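Local coordinates for Rbstp0775 protein (PDB 1RZ3), which is of uncertain function but probably acts as an ATP-dependent kinase of the phosphoribulokinase and uridine kinase family, at residues D8-C11 / K12-A16; Q44-E48 / Q49-V53; I128-G132 / V133-R137. One frame throughout, in Å; residues are numbered along the deposited sequence.

Contact 1: D8-C11 / K12-A16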
ATOM      1  N   ASP A   8       5.224   4.295  18.166  1.00 32.22           N
ATOM      2  CA  ASP A   8       6.242   3.514  18.853  1.00 32.26           C
ATOM      3  C   ASP A   8       5.673   2.156  19.240  1.00 30.36           C
ATOM      4  O   ASP A   8       6.366   1.145  19.178  1.00 28.27           O
ATOM      5  CB  ASP A   8       6.740   4.243  20.104  1.00 37.75           C
ATOM      6  CG  ASP A   8       7.649   5.412  19.772  1.00 41.70           C
ATOM      7  OD1 ASP A   8       8.631   5.206  19.027  1.00 44.73           O
ATOM      8  OD2 ASP A   8       7.387   6.533  20.255  1.00 46.56           O
ATOM      9  N   PHE A   9       4.406   2.133  19.639  1.00 29.10           N
ATOM     10  CA  PHE A   9       3.774   0.878  20.020  1.00 28.68           C
ATOM     11  C   PHE A   9       3.663  -0.031  18.794  1.00 26.14           C
ATOM     12  O   PHE A   9       3.848  -1.242  18.889  1.00 24.53           O
ATOM     13  CB  PHE A   9       2.381   1.120  20.603  1.00 32.26           C
ATOM     14  CG  PHE A   9       1.725  -0.127  21.122  1.00 36.37           C
ATOM     15  CD1 PHE A   9       2.202  -0.753  22.270  1.00 38.93           C
ATOM     16  CD2 PHE A   9       0.655  -0.700  20.440  1.00 37.03           C
ATOM     17  CE1 PHE A   9       1.625  -1.938  22.730  1.00 40.31           C
ATOM     18  CE2 PHE A   9       0.073  -1.883  20.892  1.00 39.02           C
ATOM     19  CZ  PHE A   9       0.561  -2.503  22.038  1.00 39.24           C
ATOM     20  N   LEU A  10       3.358   0.561  17.644  1.00 23.40           N
ATOM     21  CA  LEU A  10       3.236  -0.208  16.414  1.00 22.40           C
ATOM     22  C   LEU A  10       4.598  -0.794  16.052  1.00 21.82           C
ATOM     23  O   LEU A  10       4.702  -1.945  15.625  1.00 17.38           O
ATOM     24  CB  LEU A  10       2.718   0.683  15.282  1.00 25.02           C
ATOM     25  CG  LEU A  10       2.522   0.041  13.907  1.00 24.28           C
ATOM     26  CD1 LEU A  10       1.654  -1.204  14.021  1.00 26.77           C
ATOM     27  CD2 LEU A  10       1.877   1.053  12.971  1.00 26.41           C
ATOM     28  N   CYS A  11       5.646   0.001  16.238  1.00 20.40           N
ATOM     29  CA  CYS A  11       6.997  -0.461  15.946  1.00 23.39           C
ATOM     30  C   CYS A  11       7.320  -1.661  16.842  1.00 21.76           C
ATOM     31  O   CYS A  11       7.846  -2.674  16.374  1.00 20.56           O
ATOM     32  CB  CYS A  11       8.002   0.670  16.183  1.00 26.51           C
ATOM     33  SG  CYS A  11       9.720   0.230  15.853  1.00 33.71           S
ATOM     34  N   LYS A  12       6.991  -1.549  18.127  1.00 22.12           N
ATOM     35  CA  LYS A  12       7.239  -2.634  19.079  1.00 22.29           C
ATOM     36  C   LYS A  12       6.484  -3.887  18.640  1.00 20.02           C
ATOM     37  O   LYS A  12       7.017  -4.997  18.664  1.00 18.76           O
ATOM     38  CB  LYS A  12       6.775  -2.228  20.480  1.00 26.92           C
ATOM     39  CG  LYS A  12       7.111  -3.246  21.556  1.00 34.40           C
ATOM     40  CD  LYS A  12       6.424  -2.921  22.875  1.00 40.24           C
ATOM     41  CE  LYS A  12       4.912  -3.057  22.752  1.00 45.01           C
ATOM     42  NZ  LYS A  12       4.516  -4.429  22.309  1.00 48.23           N
ATOM     43  N   THR A  13       5.234  -3.699  18.241  1.00 18.33           N
ATOM     44  CA  THR A  13       4.400  -4.806  17.781  1.00 17.42           C
ATOM     45  C   THR A  13       5.055  -5.497  16.584  1.00 18.12           C
ATOM     46  O   THR A  13       5.111  -6.724  16.513  1.00 16.63           O
ATOM     47  CB  THR A  13       3.001  -4.287  17.381  1.00 19.07           C
ATOM     48  OG1 THR A  13       2.346  -3.771  18.548  1.00 18.18           O
ATOM     49  CG2 THR A  13       2.153  -5.405  16.780  1.00 18.03           C
ATOM     50  N   ILE A  14       5.557  -4.697  15.649  1.00 16.73           N
ATOM     51  CA  ILE A  14       6.203  -5.225  14.456  1.00 16.73           C
ATOM     52  C   ILE A  14       7.491  -5.969  14.797  1.00 17.37           C
ATOM     53  O   ILE A  14       7.786  -7.017  14.215  1.00 17.13           O
ATOM     54  CB  ILE A  14       6.482  -4.084  13.440  1.00 15.98           C
ATOM     55  CG1 ILE A  14       5.156  -3.639  12.809  1.00 16.16           C
ATOM     56  CG2 ILE A  14       7.471  -4.545  12.363  1.00 15.80           C
ATOM     57  CD1 ILE A  14       5.247  -2.352  12.000  1.00 16.70           C
ATOM     58  N   LEU A  15       8.248  -5.448  15.758  1.00 16.71           N
ATOM     59  CA  LEU A  15       9.497  -6.094  16.147  1.00 17.57           C
ATOM     60  C   LEU A  15       9.282  -7.413  16.893  1.00 18.31           C
ATOM     61  O   LEU A  15      10.235  -8.165  17.113  1.00 19.16           O
ATOM     62  CB  LEU A  15      10.334  -5.147  17.010  1.00 18.41           C
ATOM     63  CG  LEU A  15      10.891  -3.907  16.302  1.00 19.14           C
ATOM     64  CD1 LEU A  15      11.537  -2.975  17.334  1.00 21.01           C
ATOM     65  CD2 LEU A  15      11.902  -4.335  15.243  1.00 19.96           C
ATOM     66  N   ALA A  16       8.039  -7.691  17.279  1.00 16.87           N
ATOM     67  CA  ALA A  16       7.707  -8.921  18.002  1.00 17.49           C
ATOM     68  C   ALA A  16       7.223 -10.035  17.078  1.00 18.02           C
ATOM     69  O   ALA A  16       7.081 -11.185  17.503  1.00 19.49           O
ATOM     70  CB  ALA A  16       6.633  -8.628  19.066  1.00 19.18           C
TER

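Contact 2: Q44-E48 / Q49-V53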
ATOM      1  N   GLN A  44      11.425   4.731   9.342  1.00 24.31           N
ATOM      2  CA  GLN A  44      12.538   5.478   9.913  1.00 27.65           C
ATOM      3  C   GLN A  44      12.866   4.954  11.313  1.00 23.52           C
ATOM      4  O   GLN A  44      14.021   4.689  11.638  1.00 23.10           O
ATOM      5  CB  GLN A  44      12.185   6.967   9.983  1.00 32.12           C
ATOM      6  CG  GLN A  44      13.331   7.863  10.419  1.00 40.73           C
ATOM      7  CD  GLN A  44      14.565   7.687   9.554  1.00 45.68           C
ATOM      8  OE1 GLN A  44      15.208   6.636   9.576  1.00 49.28           O
ATOM      9  NE2 GLN A  44      14.900   8.715   8.780  1.00 48.86           N
ATOM     10  N   THR A  45      11.838   4.811  12.137  1.00 22.55           N
ATOM     11  CA  THR A  45      12.010   4.315  13.498  1.00 22.83           C
ATOM     12  C   THR A  45      12.604   2.901  13.502  1.00 22.17           C
ATOM     13  O   THR A  45      13.464   2.574  14.328  1.00 20.79           O
ATOM     14  CB  THR A  45      10.662   4.307  14.236  1.00 24.70           C
ATOM     15  OG1 THR A  45      10.065   5.609  14.139  1.00 28.81           O
ATOM     16  CG2 THR A  45      10.853   3.956  15.700  1.00 24.85           C
ATOM     17  N   LEU A  46      12.148   2.065  12.572  1.00 18.80           N
ATOM     18  CA  LEU A  46      12.651   0.697  12.478  1.00 18.62           C
ATOM     19  C   LEU A  46      14.135   0.679  12.129  1.00 18.92           C
ATOM     20  O   LEU A  46      14.912  -0.095  12.699  1.00 17.85           O
ATOM     21  CB  LEU A  46      11.844  -0.091  11.433  1.00 20.28           C
ATOM     22  CG  LEU A  46      10.422  -0.478  11.871  1.00 21.48           C
ATOM     23  CD1 LEU A  46       9.617  -0.961  10.680  1.00 20.47           C
ATOM     24  CD2 LEU A  46      10.495  -1.562  12.943  1.00 22.91           C
ATOM     25  N   ARG A  47      14.540   1.537  11.197  1.00 18.79           N
ATOM     26  CA  ARG A  47      15.945   1.597  10.803  1.00 19.80           C
ATOM     27  C   ARG A  47      16.830   1.954  11.993  1.00 22.14           C
ATOM     28  O   ARG A  47      17.937   1.437  12.135  1.00 20.57           O
ATOM     29  CB  ARG A  47      16.140   2.620   9.686  1.00 20.34           C
ATOM     30  CG  ARG A  47      15.486   2.213   8.374  1.00 19.88           C
ATOM     31  CD  ARG A  47      15.714   3.256   7.289  1.00 21.15           C
ATOM     32  NE  ARG A  47      15.054   2.865   6.050  1.00 19.34           N
ATOM     33  CZ  ARG A  47      14.012   3.501   5.528  1.00 21.99           C
ATOM     34  NH1 ARG A  47      13.518   4.572   6.134  1.00 20.58           N
ATOM     35  NH2 ARG A  47      13.449   3.050   4.415  1.00 22.75           N
ATOM     36  N   GLU A  48      16.336   2.833  12.851  1.00 25.08           N
ATOM     37  CA  GLU A  48      17.098   3.236  14.021  1.00 28.56           C
ATOM     38  C   GLU A  48      17.167   2.094  15.029  1.00 28.64           C
ATOM     39  O   GLU A  48      18.008   2.103  15.924  1.00 27.73           O
ATOM     40  CB  GLU A  48      16.479   4.495  14.629  1.00 31.55           C
ATOM     41  CG  GLU A  48      16.454   5.641  13.625  1.00 38.00           C
ATOM     42  CD  GLU A  48      15.842   6.911  14.168  1.00 42.92           C
ATOM     43  OE1 GLU A  48      14.667   6.872  14.599  1.00 45.70           O
ATOM     44  OE2 GLU A  48      16.537   7.950  14.154  1.00 44.20           O
ATOM     45  N   GLN A  49      16.292   1.103  14.865  1.00 27.82           N
ATOM     46  CA  GLN A  49      16.290  -0.062  15.742  1.00 27.83           C
ATOM     47  C   GLN A  49      17.156  -1.145  15.101  1.00 27.04           C
ATOM     48  O   GLN A  49      17.187  -2.286  15.561  1.00 28.54           O
ATOM     49  CB  GLN A  49      14.871  -0.606  15.942  1.00 31.86           C
ATOM     50  CG  GLN A  49      13.865   0.398  16.474  1.00 35.95           C
ATOM     51  CD  GLN A  49      14.379   1.168  17.669  1.00 38.80           C
ATOM     52  OE1 GLN A  49      14.842   0.584  18.649  1.00 40.24           O
ATOM     53  NE2 GLN A  49      14.296   2.493  17.596  1.00 40.86           N
ATOM     54  N   GLY A  50      17.843  -0.787  14.020  1.00 23.07           N
ATOM     55  CA  GLY A  50      18.715  -1.740  13.353  1.00 20.59           C
ATOM     56  C   GLY A  50      18.060  -2.610  12.299  1.00 18.03           C
ATOM     57  O   GLY A  50      18.596  -3.656  11.941  1.00 18.69           O
ATOM     58  N   ILE A  51      16.907  -2.183  11.792  1.00 17.76           N
ATOM     59  CA  ILE A  51      16.204  -2.952  10.769  1.00 17.17           C
ATOM     60  C   ILE A  51      16.331  -2.299   9.393  1.00 17.14           C
ATOM     61  O   ILE A  51      16.045  -1.109   9.239  1.00 15.03           O
ATOM     62  CB  ILE A  51      14.693  -3.074  11.080  1.00 17.23           C
ATOM     63  CG1 ILE A  51      14.481  -3.600  12.506  1.00 17.77           C
ATOM     64  CG2 ILE A  51      14.025  -3.978  10.046  1.00 16.39           C
ATOM     65  CD1 ILE A  51      15.079  -4.966  12.772  1.00 18.73           C
ATOM     66  N   SER A  52      16.760  -3.074   8.398  1.00 14.76           N
ATOM     67  CA  SER A  52      16.868  -2.548   7.040  1.00 15.09           C
ATOM     68  C   SER A  52      15.479  -2.692   6.426  1.00 14.65           C
ATOM     69  O   SER A  52      14.972  -3.806   6.295  1.00 11.66           O
ATOM     70  CB  SER A  52      17.879  -3.345   6.216  1.00 15.23           C
ATOM     71  OG  SER A  52      19.204  -3.071   6.632  1.00 17.95           O
ATOM     72  N   VAL A  53      14.881  -1.564   6.054  1.00 14.04           N
ATOM     73  CA  VAL A  53      13.533  -1.547   5.486  1.00 15.16           C
ATOM     74  C   VAL A  53      13.471  -0.924   4.090  1.00 17.06           C
ATOM     75  O   VAL A  53      14.017   0.158   3.859  1.00 15.85           O
ATOM     76  CB  VAL A  53      12.566  -0.747   6.399  1.00 16.76           C
ATOM     77  CG1 VAL A  53      11.137  -0.823   5.854  1.00 14.98           C
ATOM     78  CG2 VAL A  53      12.631  -1.274   7.826  1.00 17.88           C
TER

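Contact 3: I128-G132 / V133-R137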
ATOM      1  N   ILE A 128      10.041  -5.455   4.164  1.00 12.96           N
ATOM      2  CA  ILE A 128       9.584  -4.721   2.996  1.00 14.67           C
ATOM      3  C   ILE A 128       8.271  -4.101   3.443  1.00 16.28           C
ATOM      4  O   ILE A 128       7.381  -4.806   3.924  1.00 17.02           O
ATOM      5  CB  ILE A 128       9.293  -5.656   1.796  1.00 17.62           C
ATOM      6  CG1 ILE A 128      10.539  -6.480   1.449  1.00 20.85           C
ATOM      7  CG2 ILE A 128       8.818  -4.823   0.596  1.00 15.01           C
ATOM      8  CD1 ILE A 128      11.764  -5.651   1.171  1.00 23.77           C
HETATM    9  N   MSE A 129       8.146  -2.789   3.303  1.00 14.82           N
HETATM   10  CA  MSE A 129       6.919  -2.123   3.712  1.00 17.80           C
HETATM   11  C   MSE A 129       6.196  -1.525   2.517  1.00 16.86           C
HETATM   12  O   MSE A 129       6.781  -0.782   1.730  1.00 16.66           O
HETATM   13  CB  MSE A 129       7.216  -1.029   4.732  1.00 20.88           C
HETATM   14  CG  MSE A 129       5.962  -0.437   5.336  1.00 27.72           C
HETATM   15 SE   MSE A 129       6.394   0.940   6.584  1.00 40.50          SE
HETATM   16  CE  MSE A 129       7.053  -0.158   8.031  1.00 30.88           C
ATOM     17  N   ILE A 130       4.919  -1.861   2.392  1.00 17.08           N
ATOM     18  CA  ILE A 130       4.090  -1.385   1.294  1.00 16.88           C
ATOM     19  C   ILE A 130       2.881  -0.640   1.849  1.00 16.12           C
ATOM     20  O   ILE A 130       2.162  -1.165   2.700  1.00 17.06           O
ATOM     21  CB  ILE A 130       3.603  -2.579   0.437  1.00 17.70           C
ATOM     22  CG1 ILE A 130       4.816  -3.373  -0.063  1.00 20.11           C
ATOM     23  CG2 ILE A 130       2.751  -2.084  -0.727  1.00 17.70           C
ATOM     24  CD1 ILE A 130       4.469  -4.643  -0.799  1.00 24.00           C
ATOM     25  N   GLU A 131       2.666   0.589   1.380  1.00 16.62           N
ATOM     26  CA  GLU A 131       1.524   1.374   1.830  1.00 15.32           C
ATOM     27  C   GLU A 131       0.695   1.803   0.630  1.00 17.18           C
ATOM     28  O   GLU A 131       1.240   2.122  -0.426  1.00 15.59           O
ATOM     29  CB  GLU A 131       1.987   2.610   2.620  1.00 18.90           C
ATOM     30  CG  GLU A 131       2.802   3.632   1.831  1.00 20.56           C
ATOM     31  CD  GLU A 131       1.946   4.704   1.169  1.00 23.35           C
ATOM     32  OE1 GLU A 131       0.701   4.639   1.274  1.00 23.18           O
ATOM     33  OE2 GLU A 131       2.528   5.616   0.542  1.00 22.97           O
ATOM     34  N   GLY A 132      -0.624   1.793   0.792  1.00 17.61           N
ATOM     35  CA  GLY A 132      -1.498   2.196  -0.295  1.00 16.81           C
ATOM     36  C   GLY A 132      -2.945   1.873  -0.012  1.00 16.91           C
ATOM     37  O   GLY A 132      -3.268   1.290   1.021  1.00 14.70           O
ATOM     38  N   VAL A 133      -3.829   2.257  -0.924  1.00 16.74           N
ATOM     39  CA  VAL A 133      -5.244   1.972  -0.751  1.00 18.68           C
ATOM     40  C   VAL A 133      -5.566   0.617  -1.376  1.00 18.23           C
ATOM     41  O   VAL A 133      -4.889   0.178  -2.312  1.00 18.55           O
ATOM     42  CB  VAL A 133      -6.119   3.065  -1.414  1.00 21.85           C
ATOM     43  CG1 VAL A 133      -5.838   3.127  -2.900  1.00 21.47           C
ATOM     44  CG2 VAL A 133      -7.586   2.784  -1.157  1.00 23.94           C
ATOM     45  N   PHE A 134      -6.587  -0.044  -0.836  1.00 15.18           N
ATOM     46  CA  PHE A 134      -7.047  -1.340  -1.321  1.00 15.89           C
ATOM     47  C   PHE A 134      -5.935  -2.391  -1.352  1.00 16.65           C
ATOM     48  O   PHE A 134      -5.863  -3.176  -2.293  1.00 15.98           O
ATOM     49  CB  PHE A 134      -7.633  -1.206  -2.738  1.00 15.93           C
ATOM     50  CG  PHE A 134      -8.544  -0.017  -2.926  1.00 17.59           C
ATOM     51  CD1 PHE A 134      -9.581   0.239  -2.032  1.00 17.89           C
ATOM     52  CD2 PHE A 134      -8.382   0.832  -4.024  1.00 18.52           C
ATOM     53  CE1 PHE A 134     -10.448   1.321  -2.224  1.00 19.68           C
ATOM     54  CE2 PHE A 134      -9.245   1.921  -4.230  1.00 19.35           C
ATOM     55  CZ  PHE A 134     -10.280   2.164  -3.326  1.00 19.45           C
ATOM     56  N   LEU A 135      -5.078  -2.414  -0.334  1.00 15.49           N
ATOM     57  CA  LEU A 135      -3.978  -3.376  -0.296  1.00 17.16           C
ATOM     58  C   LEU A 135      -4.415  -4.817  -0.077  1.00 16.91           C
ATOM     59  O   LEU A 135      -3.723  -5.748  -0.486  1.00 16.24           O
ATOM     60  CB  LEU A 135      -2.990  -3.029   0.818  1.00 16.80           C
ATOM     61  CG  LEU A 135      -2.082  -1.808   0.695  1.00 21.34           C
ATOM     62  CD1 LEU A 135      -1.054  -1.868   1.834  1.00 20.42           C
ATOM     63  CD2 LEU A 135      -1.369  -1.807  -0.657  1.00 21.04           C
ATOM     64  N   GLN A 136      -5.553  -5.000   0.586  1.00 16.44           N
ATOM     65  CA  GLN A 136      -6.024  -6.338   0.890  1.00 17.25           C
ATOM     66  C   GLN A 136      -6.944  -6.984  -0.130  1.00 18.38           C
ATOM     67  O   GLN A 136      -7.756  -7.844   0.211  1.00 17.70           O
ATOM     68  CB  GLN A 136      -6.656  -6.345   2.283  1.00 16.34           C
ATOM     69  CG  GLN A 136      -5.637  -5.988   3.358  1.00 17.61           C
ATOM     70  CD  GLN A 136      -6.222  -5.979   4.747  1.00 16.52           C
ATOM     71  OE1 GLN A 136      -6.842  -4.999   5.178  1.00 18.95           O
ATOM     72  NE2 GLN A 136      -6.042  -7.078   5.456  1.00 11.42           N
ATOM     73  N   ARG A 137      -6.822  -6.582  -1.391  1.00 19.79           N
ATOM     74  CA  ARG A 137      -7.635  -7.222  -2.409  1.00 20.72           C
ATOM     75  C   ARG A 137      -7.098  -8.660  -2.485  1.00 19.84           C
ATOM     76  O   ARG A 137      -5.912  -8.905  -2.239  1.00 18.09           O
ATOM     77  CB  ARG A 137      -7.533  -6.484  -3.751  1.00 22.30           C
ATOM     78  CG  ARG A 137      -6.142  -6.177  -4.245  1.00 22.17           C
ATOM     79  CD  ARG A 137      -6.206  -5.477  -5.612  1.00 21.07           C
ATOM     80  NE  ARG A 137      -6.351  -4.021  -5.549  1.00 22.03           N
ATOM     81  CZ  ARG A 137      -7.321  -3.333  -6.148  1.00 21.36           C
ATOM     82  NH1 ARG A 137      -8.255  -3.962  -6.854  1.00 19.61           N
ATOM     83  NH2 ARG A 137      -7.335  -2.009  -6.085  1.00 21.38           N
TER

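Contact 1: D8-C11 / K12-A16
The carbonyl oxygen of Phe9 is gripped twice by Thr13: Thr13 N reaches Phe9 O at 2.9 Å in the ordinary i to i+4 helix bond, and Thr13 OG1 donates to Phe9 O at 3.0 Å. The two donors come from opposite faces of the carbonyl plane, the hydroxyl lying 36° out of it. With OG1 beside its own backbone N (chi1 -65°), the threonine turns its hydroxyl back along the helix, where the preceding turn offers this acceptor. The same OG1 sits over one face of the Phe9 ring, towards the rim, 3.8 Å from CE2. Lys12 bends at its last two torsions and brings CE obliquely alongside Phe9 CE1 and CD1, 3.5 Å from CE1; its methylenes suit an exposed aromatic. All this belongs to the outer side of the amphipathic helix 3-15, whose other side packs Leu10, Cys11 and Ile14 on helix 35-48, with Leu10 also on Val148 and Ile14 on Phe146 of strand 146-150. Leu10 CG meets Ile14 CD1 at 4.1 Å, one turn apart, both side chains touching Leu42. Cys11, small enough to sit close to helix 35-48, touches Thr45 and Leu46 and sets SG 4.0 Å from CD1 of Leu15.

Contact 2: Q44-E48 / Q49-V53
Arg47 and Val53 meet through a hydrogen bond from Arg47 NH2 to Val53 O, 3.0 Å long with an angle of 151° at the hydrogen. The oxygen lies at the edge of the guanidinium, while NH2 stands above the carbonyl plane of Val53. An arginine suits this place because its chain, extended from CG to NE, is long enough to run back beside the helix to Val53; on the way Arg47 CG passes 3.5 Å from Ile51 O, and Arg47 CA makes a CA-H...O contact with that same oxygen. Leu46 CB packs 3.9 Å from Val53 CG2 and also meets Ile51 CB; Leu46 and Val53 both touch selenomethionine Met129 of strand 127-132. What positions these groups is a Schellman motif that closes helix 35-48 and leads into strand 53-57: Ile51 N bonds to Leu46 O at 3.0 Å and Gly50 N to Arg47 O at 2.9 Å. Gly50, the C-prime residue, has no side chain and readily adopts the positive phi (88°). Gln49 N also reaches Leu46 O, on the opposite face from Ile51 N, while Thr45 O is held only weakly, by Gln49 N and NE2. Schellman bonds thus serve the helix end, and the guanidinium ties the helix side to the strand's start.

Contact 3: I128-G132 / V133-R137
Leu135 folds back on the end of the strand and touches Gly132 and Ile130. Its CB leaves the backbone towards the strand, and with CG beside the backbone N (chi1 -71°), Leu135 CG comes to 3.3 Å from Gly132 O. At the tip the branches part: Leu135 CD1 lies 3.4 Å from Ile130 O and 3.8 Å from Gly132 N, while Leu135 CD2 meets Ile130 CG2 at 4.1 Å. A branched leucine suits the place, one methyl covering backbone and the other joining a beta-branched strand residue. Gly132 has almost fully extended backbone angles, 169° and 177°, and, lacking a side chain, lets Leu135 lie close against the backbone. No hydrogen bond joins 128-132 to 133-137, but Leu135 N is held by Asp28 OD1. Val133 lays CG2 over the centre of the Phe134 ring, 3.2 Å above its plane, as the chain enters a type I turn from Phe134 to Arg137. Glu131 points the other way, its OE2 bonded to His57 ND1 and to Thr36 OG1 of a probable Walker A P-loop. Strand 127-132 runs parallel between strands 53-57 and 23-29, with selenomethionine Met129 and Glu131 packed against helix 35-48, and Ile130 and Leu135 both resting on Met58.

From the N terminus the three contacts come in series, none nesting in or crossing another, and each joins neighbouring residues instead of closing a long loop. Contact 1 lies in helix 3-15, near the end of that helix; contact 2 turns the chain from helix 35-48 into edge strand 53-57; contact 3 carries strand 127-132 into the loop that follows. Contacts 1 and 2 touch directly, Cys11 SG lying 3.5 Å from Leu46 CD2 and Leu15 meeting Ile51. Leu46 also reaches contact 3, through Leu46 CD1 against Met129 CE at 3.8 Å. Helix 35-48 packs against both helix 3-15 and the parallel sheet, whose 2-3-1-4-5 strand order fits a P-loop kinase fold; helix 3-15 also reaches strand 146-150.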